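Protein CLPV1 (Pseudomonas aeruginosa, PDB 4UQW) probably acts as the Clp-family ATPase that disassembles the TssB-TssC sheath of a type VI secretion system, represented here by its N domain alone. Local coordinates at residues A10-L15 / K21-A26; A25-C30 / T88-H93; E39-F44 / D78-G83. All coordinates share one frame; numbering follows the deposited sequence.

Contact 1 of 3, residues A10-L15 / K21-A26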
loop_
_atom_site.group_PDB
_atom_site.type_symbol
_atom_site.label_atom_id
_atom_site.label_comp_id
_atom_site.label_asym_id
_atom_site.label_seq_id
_atom_site.Cartn_x
_atom_site.Cartn_y
_atom_site.Cartn_z
ATOM N N ALA A 10 8.087 -9.169 -12.678
ATOM C CA ALA A 10 9.323 -8.630 -12.095
ATOM C C ALA A 10 9.056 -7.566 -11.031
ATOM O O ALA A 10 9.712 -7.578 -9.962
ATOM C CB ALA A 10 10.212 -8.002 -13.218
ATOM N N LEU A 11 8.131 -6.665 -11.318
ATOM C CA LEU A 11 7.832 -5.552 -10.417
ATOM C C LEU A 11 7.251 -6.072 -9.088
ATOM O O LEU A 11 7.774 -5.819 -7.991
ATOM C CB LEU A 11 6.850 -4.598 -11.124
ATOM C CG LEU A 11 6.319 -3.442 -10.300
ATOM C CD1 LEU A 11 7.436 -2.489 -9.895
ATOM C CD2 LEU A 11 5.189 -2.750 -11.142
ATOM N N PHE A 12 6.131 -6.820 -9.194
ATOM C CA PHE A 12 5.500 -7.341 -7.980
ATOM C C PHE A 12 6.335 -8.407 -7.308
ATOM O O PHE A 12 6.210 -8.609 -6.109
ATOM C CB PHE A 12 4.094 -7.908 -8.331
ATOM C CG PHE A 12 3.095 -6.804 -8.589
ATOM C CD1 PHE A 12 3.070 -6.119 -9.805
ATOM C CD2 PHE A 12 2.216 -6.368 -7.554
ATOM C CE1 PHE A 12 2.163 -5.033 -10.040
ATOM C CE2 PHE A 12 1.332 -5.272 -7.758
ATOM C CZ PHE A 12 1.314 -4.597 -8.997
ATOM N N GLY A 13 7.214 -9.055 -8.080
ATOM C CA GLY A 13 8.142 -10.039 -7.545
ATOM C C GLY A 13 9.077 -9.426 -6.499
ATOM O O GLY A 13 9.627 -10.185 -5.673
ATOM N N LYS A 14 9.221 -8.089 -6.471
ATOM C CA LYS A 14 10.045 -7.503 -5.424
ATOM C C LYS A 14 9.342 -7.390 -4.062
ATOM O O LYS A 14 9.992 -7.135 -3.050
ATOM C CB LYS A 14 10.490 -6.090 -5.820
ATOM C CG LYS A 14 11.384 -6.071 -7.065
ATOM C CD LYS A 14 12.658 -6.925 -6.802
ATOM C CE LYS A 14 13.648 -6.666 -7.971
ATOM N NZ LYS A 14 14.918 -7.513 -7.871
ATOM N N LEU A 15 8.023 -7.585 -4.017
ATOM C CA LEU A 15 7.283 -7.487 -2.763
ATOM C C LEU A 15 7.676 -8.590 -1.789
ATOM O O LEU A 15 7.942 -9.739 -2.222
ATOM C CB LEU A 15 5.775 -7.573 -3.014
ATOM C CG LEU A 15 5.181 -6.396 -3.799
ATOM C CD1 LEU A 15 3.748 -6.671 -4.074
ATOM C CD2 LEU A 15 5.261 -5.056 -3.044
ATOM N N LYS A 21 1.054 -11.274 -0.481
ATOM C CA LYS A 21 -0.163 -12.030 -0.097
ATOM C C LYS A 21 -1.326 -11.073 0.072
ATOM O O LYS A 21 -2.479 -11.421 -0.217
ATOM C CB LYS A 21 0.091 -12.840 1.189
ATOM C CG LYS A 21 0.991 -14.086 0.892
ATOM C CD LYS A 21 1.319 -14.831 2.201
ATOM C CE LYS A 21 2.313 -15.968 1.975
ATOM N NZ LYS A 21 2.976 -16.329 3.272
ATOM N N ALA A 22 -1.036 -9.837 0.503
ATOM C CA ALA A 22 -2.150 -8.891 0.656
ATOM C C ALA A 22 -2.656 -8.378 -0.693
ATOM O O ALA A 22 -3.835 -8.030 -0.803
ATOM C CB ALA A 22 -1.756 -7.710 1.590
ATOM N N ILE A 23 -1.804 -8.266 -1.726
ATOM C CA ILE A 23 -2.242 -7.990 -3.110
ATOM C C ILE A 23 -3.213 -9.090 -3.551
ATOM O O ILE A 23 -4.261 -8.836 -4.178
ATOM C CB ILE A 23 -1.018 -7.991 -4.177
ATOM C CG1 ILE A 23 -0.309 -6.667 -4.096
ATOM C CG2 ILE A 23 -1.524 -8.287 -5.649
ATOM C CD1 ILE A 23 -1.155 -5.494 -4.612
ATOM N N GLU A 24 -2.845 -10.343 -3.308
ATOM C CA GLU A 24 -3.716 -11.471 -3.656
ATOM C C GLU A 24 -5.033 -11.366 -2.923
ATOM O O GLU A 24 -6.089 -11.513 -3.536
ATOM C CB GLU A 24 -2.984 -12.789 -3.351
ATOM C CG GLU A 24 -3.804 -14.002 -3.766
ATOM C CD GLU A 24 -3.043 -15.331 -3.578
ATOM O OE1 GLU A 24 -1.835 -15.294 -3.250
ATOM O OE2 GLU A 24 -3.682 -16.369 -3.807
ATOM N N ALA A 25 -5.008 -11.113 -1.620
ATOM C CA ALA A 25 -6.235 -11.001 -0.832
ATOM C C ALA A 25 -7.069 -9.830 -1.321
ATOM O O ALA A 25 -8.320 -9.917 -1.355
ATOM C CB ALA A 25 -5.909 -10.831 0.651
ATOM N N ALA A 26 -6.401 -8.713 -1.665
ATOM C CA ALA A 26 -7.100 -7.551 -2.192
ATOM C C ALA A 26 -7.784 -7.855 -3.490
ATOM O O ALA A 26 -8.872 -7.315 -3.752
ATOM C CB ALA A 26 -6.120 -6.426 -2.424
#
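I23 lays its ethyl branch against two side chains of the N-terminal segment, the terminal methyl at the F12 ring and CG1 at L15, and so takes part in both apolar touches across this interface. That methyl, CD1, meets the F12 ring at its rim and close to the ring plane, 4.0 Å from CE2, so the aromatic face is not what the isoleucine packs against. One carbon further back, CG1 of I23 lies 4.1 Å from CD1 of L15. Both residues of 10-15 run at about a right angle to the isoleucine. With CG1 beside its own backbone N and anti to the carbonyl carbon (chi1 -80°), I23 directs the ethyl branch at F12 and L15.

F12 and L15 are brought to the same side by a type I beta turn spanning exactly these residues, with L15 N donating to F12 O at 3.0 Å. The turn lets the chain double back from the short N-terminal helix onto helix 17-33, two consecutive helices that open the mainly helical Clp N domain. Y20 of the longer helix also packs on F12 and L15, and I23 touches W43 of helix 40-49 and V94 of helix 92-108, which places the contact in the domain core.

All three touching residues are buried, and no hydrogen bond crosses between the segments. F12 also lines a pocket with R8, Y20 and L90, which holds a benzamidine, probably from the crystallisation liquor, whose nearest atoms come within about 4 Å of the F12 side chain.

Contact 2 of 3, residues A25-C30 / T88-H93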
loop_
_atom_site.group_PDB
_atom_site.type_symbol
_atom_site.label_atom_id
_atom_site.label_comp_id
_atom_site.label_asym_id
_atom_site.label_seq_id
_atom_site.Cartn_x
_atom_site.Cartn_y
_atom_site.Cartn_z
ATOM N N ALA A 25 -5.008 -11.113 -1.620
ATOM C CA ALA A 25 -6.235 -11.001 -0.832
ATOM C C ALA A 25 -7.069 -9.830 -1.321
ATOM O O ALA A 25 -8.320 -9.917 -1.355
ATOM C CB ALA A 25 -5.909 -10.831 0.651
ATOM N N ALA A 26 -6.401 -8.713 -1.665
ATOM C CA ALA A 26 -7.100 -7.551 -2.192
ATOM C C ALA A 26 -7.784 -7.855 -3.490
ATOM O O ALA A 26 -8.872 -7.315 -3.752
ATOM C CB ALA A 26 -6.120 -6.426 -2.424
ATOM N N THR A 27 -7.144 -8.691 -4.305
ATOM C CA THR A 27 -7.765 -9.075 -5.573
ATOM C C THR A 27 -9.013 -9.904 -5.326
ATOM O O THR A 27 -10.047 -9.693 -5.970
ATOM C CB THR A 27 -6.737 -9.883 -6.425
ATOM O OG1 THR A 27 -5.646 -9.028 -6.760
ATOM C CG2 THR A 27 -7.371 -10.392 -7.718
ATOM N N VAL A 28 -8.929 -10.856 -4.414
ATOM C CA VAL A 28 -10.093 -11.712 -4.124
ATOM C C VAL A 28 -11.248 -10.833 -3.607
ATOM O O VAL A 28 -12.428 -10.985 -4.013
ATOM C CB VAL A 28 -9.738 -12.774 -3.100
ATOM C CG1 VAL A 28 -11.037 -13.495 -2.550
ATOM C CG2 VAL A 28 -8.699 -13.751 -3.713
ATOM N N PHE A 29 -10.922 -9.887 -2.729
ATOM C CA PHE A 29 -11.957 -8.991 -2.159
ATOM C C PHE A 29 -12.572 -8.102 -3.216
ATOM O O PHE A 29 -13.801 -7.930 -3.265
ATOM C CB PHE A 29 -11.309 -8.143 -1.049
ATOM C CG PHE A 29 -12.247 -7.202 -0.335
ATOM C CD1 PHE A 29 -12.491 -5.938 -0.833
ATOM C CD2 PHE A 29 -12.828 -7.568 0.860
ATOM C CE1 PHE A 29 -13.329 -5.057 -0.168
ATOM C CE2 PHE A 29 -13.652 -6.690 1.546
ATOM C CZ PHE A 29 -13.903 -5.437 1.024
ATOM N N CYS A 30 -11.713 -7.489 -4.033
ATOM C CA CYS A 30 -12.155 -6.630 -5.126
ATOM C C CYS A 30 -13.152 -7.360 -6.029
ATOM O O CYS A 30 -14.198 -6.823 -6.413
ATOM C CB CYS A 30 -10.894 -6.194 -5.899
ATOM S SG CYS A 30 -11.332 -5.137 -7.304
ATOM N N THR A 88 -11.473 -7.886 -14.233
ATOM C CA THR A 88 -10.830 -7.118 -13.188
ATOM C C THR A 88 -9.377 -6.843 -13.593
ATOM O O THR A 88 -8.724 -7.667 -14.236
ATOM C CB THR A 88 -10.848 -7.894 -11.881
ATOM O OG1 THR A 88 -12.137 -8.508 -11.737
ATOM C CG2 THR A 88 -10.553 -6.994 -10.683
ATOM N N ASP A 89 -8.830 -5.709 -13.127
ATOM C CA ASP A 89 -7.401 -5.421 -13.338
ATOM C C ASP A 89 -6.849 -4.679 -12.125
ATOM O O ASP A 89 -7.563 -4.321 -11.227
ATOM C CB ASP A 89 -7.160 -4.585 -14.630
ATOM C CG ASP A 89 -5.829 -4.881 -15.301
ATOM O OD1 ASP A 89 -4.918 -5.385 -14.646
ATOM O OD2 ASP A 89 -5.696 -4.684 -16.528
ATOM N N LEU A 90 -5.521 -4.481 -12.148
ATOM C CA LEU A 90 -4.890 -3.668 -11.086
ATOM C C LEU A 90 -4.924 -2.212 -11.428
ATOM O O LEU A 90 -4.740 -1.867 -12.569
ATOM C CB LEU A 90 -3.427 -4.040 -10.921
ATOM C CG LEU A 90 -3.191 -5.521 -10.677
ATOM C CD1 LEU A 90 -1.611 -5.774 -10.672
ATOM C CD2 LEU A 90 -3.827 -6.059 -9.402
ATOM N N SER A 91 -5.221 -1.342 -10.455
ATOM C CA SER A 91 -5.044 0.092 -10.632
ATOM C C SER A 91 -3.596 0.483 -11.012
ATOM O O SER A 91 -2.639 -0.048 -10.431
ATOM C CB SER A 91 -5.375 0.785 -9.315
ATOM O OG SER A 91 -5.128 2.200 -9.369
ATOM N N SER A 92 -3.471 1.458 -11.908
ATOM C CA SER A 92 -2.157 1.980 -12.199
ATOM C C SER A 92 -1.470 2.453 -10.912
ATOM O O SER A 92 -0.252 2.363 -10.777
ATOM C CB SER A 92 -2.272 3.114 -13.219
ATOM O OG SER A 92 -1.005 3.658 -13.519
ATOM N N HIS A 93 -2.205 3.014 -9.945
ATOM C CA HIS A 93 -1.537 3.464 -8.728
ATOM C C HIS A 93 -0.936 2.342 -7.919
ATOM O O HIS A 93 0.037 2.565 -7.177
ATOM C CB HIS A 93 -2.531 4.265 -7.842
ATOM C CG HIS A 93 -2.766 5.662 -8.344
ATOM N ND1 HIS A 93 -3.840 6.420 -7.925
ATOM C CD2 HIS A 93 -2.067 6.437 -9.212
ATOM C CE1 HIS A 93 -3.772 7.611 -8.485
ATOM N NE2 HIS A 93 -2.697 7.663 -9.257
#
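T27 is the first residue of 25-30 to meet the other segment, and it does so loosely: its OG1 stands 4.4 Å from CD2 of L90, too far for more than grazing packing. That hydroxyl is engaged within its own helix, where it hydrogen-bonds to I23 O. One turn on, C30 makes the closer touch. Its thiol extends anti to the backbone N (chi1 179°), which carries SG off the helix to within 3.9 Å of the T88 methyl CG2. T88 thus presents its apolar branch to the sulfur, while its OG1 bonds to K31 NZ.

The partner segment is braced by its own polar groups. D89 OD1 accepts L90 N at 2.7 Å, on the anti side of the carboxylate and 23° from its plane, and also forms a salt bridge with R8. S91 N-caps the next helix, its OG taking H93 N at 3.1 Å.

In the fold, strand 89-90 pairs in parallel with strand 37-38, whose V38 packs on T27, C30 and L90. The two-stranded ladder packs against helix 17-33; strand 89-90 runs on through S91 into helix 92-108 and strand 37-38 into helix 40-49, with helix 8-12 touching L90 through F12 and R8.

Contact 3 of 3, residues E39-F44 / D78-G83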
loop_
_atom_site.group_PDB
_atom_site.type_symbol
_atom_site.label_atom_id
_atom_site.label_comp_id
_atom_site.label_asym_id
_atom_site.label_seq_id
_atom_site.Cartn_x
_atom_site.Cartn_y
_atom_site.Cartn_z
ATOM N N GLU A 39 -7.374 -1.556 -6.025
ATOM C CA GLU A 39 -6.845 -0.224 -5.728
ATOM C C GLU A 39 -6.028 -0.207 -4.482
ATOM O O GLU A 39 -5.987 -1.176 -3.713
ATOM C CB GLU A 39 -7.995 0.758 -5.528
ATOM C CG GLU A 39 -8.779 1.023 -6.825
ATOM C CD GLU A 39 -9.753 2.155 -6.660
ATOM O OE1 GLU A 39 -9.651 2.922 -5.665
ATOM O OE2 GLU A 39 -10.633 2.261 -7.536
ATOM N N LEU A 40 -5.358 0.938 -4.291
ATOM C CA LEU A 40 -4.653 1.116 -3.046
ATOM C C LEU A 40 -5.575 0.888 -1.819
ATOM O O LEU A 40 -5.145 0.308 -0.809
ATOM C CB LEU A 40 -4.050 2.504 -2.958
ATOM C CG LEU A 40 -2.901 2.838 -3.896
ATOM C CD1 LEU A 40 -2.539 4.353 -3.750
ATOM C CD2 LEU A 40 -1.695 1.994 -3.599
ATOM N N VAL A 41 -6.852 1.329 -1.910
ATOM C CA VAL A 41 -7.702 1.164 -0.728
ATOM C C VAL A 41 -7.934 -0.352 -0.424
ATOM O O VAL A 41 -7.925 -0.756 0.749
ATOM C CB VAL A 41 -9.029 1.922 -0.902
ATOM C CG1 VAL A 41 -9.884 1.326 -2.032
ATOM C CG2 VAL A 41 -9.827 1.880 0.417
ATOM N N HIS A 42 -8.071 -1.197 -1.467
ATOM C CA HIS A 42 -8.216 -2.637 -1.209
ATOM C C HIS A 42 -6.972 -3.189 -0.537
ATOM O O HIS A 42 -7.049 -4.023 0.366
ATOM C CB HIS A 42 -8.431 -3.433 -2.517
ATOM C CG HIS A 42 -9.704 -3.128 -3.239
ATOM N ND1 HIS A 42 -9.688 -2.416 -4.410
ATOM C CD2 HIS A 42 -10.995 -3.463 -2.996
ATOM C CE1 HIS A 42 -10.925 -2.328 -4.888
ATOM N NE2 HIS A 42 -11.730 -2.949 -4.045
ATOM N N TRP A 43 -5.798 -2.779 -1.036
ATOM C CA TRP A 43 -4.521 -3.347 -0.585
ATOM C C TRP A 43 -4.299 -2.943 0.876
ATOM O O TRP A 43 -3.961 -3.772 1.734
ATOM C CB TRP A 43 -3.400 -2.790 -1.451
ATOM C CG TRP A 43 -2.107 -3.555 -1.333
ATOM C CD1 TRP A 43 -1.903 -4.721 -0.668
ATOM C CD2 TRP A 43 -0.904 -3.187 -1.978
ATOM N NE1 TRP A 43 -0.569 -5.126 -0.869
ATOM C CE2 TRP A 43 0.030 -4.211 -1.714
ATOM C CE3 TRP A 43 -0.557 -2.130 -2.857
ATOM C CZ2 TRP A 43 1.352 -4.158 -2.220
ATOM C CZ3 TRP A 43 0.727 -2.070 -3.371
ATOM C CH2 TRP A 43 1.667 -3.102 -3.043
ATOM N N PHE A 44 -4.473 -1.637 1.156
ATOM C CA PHE A 44 -4.219 -1.144 2.513
ATOM C C PHE A 44 -5.264 -1.723 3.492
ATOM O O PHE A 44 -4.924 -2.093 4.636
ATOM C CB PHE A 44 -4.237 0.397 2.539
ATOM C CG PHE A 44 -2.915 0.979 2.197
ATOM C CD1 PHE A 44 -2.171 0.427 1.190
ATOM C CD2 PHE A 44 -2.387 2.078 2.895
ATOM C CE1 PHE A 44 -0.929 0.958 0.837
ATOM C CE2 PHE A 44 -1.121 2.594 2.540
ATOM C CZ PHE A 44 -0.427 2.040 1.526
ATOM N N ASP A 78 -16.752 1.154 0.216
ATOM C CA ASP A 78 -18.210 1.048 -0.012
ATOM C C ASP A 78 -18.650 1.980 -1.128
ATOM O O ASP A 78 -19.699 1.778 -1.735
ATOM C CB ASP A 78 -19.008 1.350 1.273
ATOM C CG ASP A 78 -18.988 0.176 2.256
ATOM O OD1 ASP A 78 -18.623 -0.939 1.837
ATOM O OD2 ASP A 78 -19.292 0.358 3.454
ATOM N N ARG A 79 -17.850 2.995 -1.406
ATOM C CA ARG A 79 -18.193 3.956 -2.435
ATOM C C ARG A 79 -17.666 3.608 -3.836
ATOM O O ARG A 79 -18.100 4.193 -4.823
ATOM C CB ARG A 79 -17.702 5.360 -2.025
ATOM C CG ARG A 79 -18.491 5.975 -0.837
ATOM C CD ARG A 79 -17.990 7.395 -0.522
ATOM N NE ARG A 79 -18.462 7.911 0.768
ATOM C CZ ARG A 79 -17.684 8.090 1.835
ATOM N NH1 ARG A 79 -16.386 7.802 1.771
ATOM N NH2 ARG A 79 -18.199 8.563 2.967
ATOM N N LEU A 80 -16.745 2.652 -3.951
ATOM C CA LEU A 80 -16.281 2.273 -5.276
ATOM C C LEU A 80 -17.388 1.777 -6.164
ATOM O O LEU A 80 -18.372 1.219 -5.695
ATOM C CB LEU A 80 -15.227 1.163 -5.168
ATOM C CG LEU A 80 -13.961 1.531 -4.385
ATOM C CD1 LEU A 80 -13.048 0.320 -4.230
ATOM C CD2 LEU A 80 -13.261 2.612 -5.172
ATOM N N PRO A 81 -17.216 1.936 -7.484
ATOM C CA PRO A 81 -18.229 1.388 -8.389
ATOM C C PRO A 81 -18.316 -0.134 -8.282
ATOM O O PRO A 81 -17.273 -0.804 -8.053
ATOM C CB PRO A 81 -17.764 1.845 -9.771
ATOM C CG PRO A 81 -16.440 2.332 -9.653
ATOM C CD PRO A 81 -16.091 2.575 -8.189
ATOM N N ARG A 82 -19.522 -0.676 -8.444
ATOM C CA ARG A 82 -19.756 -2.103 -8.260
ATOM C C ARG A 82 -20.384 -2.714 -9.481
ATOM O O ARG A 82 -20.628 -2.033 -10.467
ATOM C CB ARG A 82 -20.653 -2.387 -7.057
ATOM C CG ARG A 82 -20.121 -1.956 -5.700
ATOM C CD ARG A 82 -21.209 -2.080 -4.597
ATOM N NE ARG A 82 -20.701 -1.763 -3.252
ATOM C CZ ARG A 82 -21.363 -1.975 -2.108
ATOM N NH1 ARG A 82 -22.580 -2.519 -2.124
ATOM N NH2 ARG A 82 -20.814 -1.634 -0.937
ATOM N N GLY A 83 -20.646 -4.014 -9.394
ATOM C CA GLY A 83 -21.275 -4.743 -10.481
ATOM C C GLY A 83 -20.502 -4.716 -11.784
ATOM O O GLY A 83 -21.077 -4.764 -12.873
#
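L80 spreads its two methyls over the first turn of helix 40-49, one branch for the carboxylate of E39 and the other for V41 and H42. The arrangement joins the loop that follows helix 66-79 to the N-terminal turn of helix 40-49 in the mainly helical Clp N domain, and L80 supplies most of the area that 78-83 contributes.

The three encounters differ in direction. E39 and L80 slide past each other in opposite senses, so the CD2 methyl rests against the end of the glutamate, 3.6 Å from OE2 and 3.7 Å from OE1. The extended E39 chain puts its carboxylate there. V41 instead meets the leucine tip to tip, its CG1 at 4.0 Å from L80 CD1. That methyl sits between the backbone N and the carbonyl carbon of V41 (chi1 66°), a crowded position that aims it at the leucine. H42 and L80 approach each other from opposite directions, and L80 CD1 meets the imidazole obliquely, 3.5 Å from CE1.

The histidine is pinned on both nitrogens, which should fix the rotation of its ring. NE2 bonds to N35 OD1, and N35 also takes part in holding the partner loop through P81 O, so one asparagine ties both sides together. Since ND1 acts as an acceptor, the bonding is consistent with a neutral ring protonated at NE2. E39 stands at the N-cap of helix 40-49 and gives its backbone N-H to the side chain of H42, three residues on: E39 N donates to H42 ND1 over 2.9 Å, nearly straight at 170° and only 8° from the ring plane.

From the N terminus, contact 1 comes first and closes the shortest loop, folding helix 8-12 back on helix 17-33. Contact 2 starts on the same helix, sharing A25 and A26 with contact 1, but closes a far longer loop, running out to strand 89-90. Contact 3 is nested inside that loop and follows contact 1 in series. The three adjoin: F12 CZ reaches L90 CD1 at 3.6 Å between contacts 1 and 2, A22 packs on W43 between 1 and 3, and H42 meets F29 between 2 and 3. Helix 17-33 thus joins the N-terminal helix and the parallel ladder, while contact 3 brings the chain after helix 66-79 onto the start of helix 40-49.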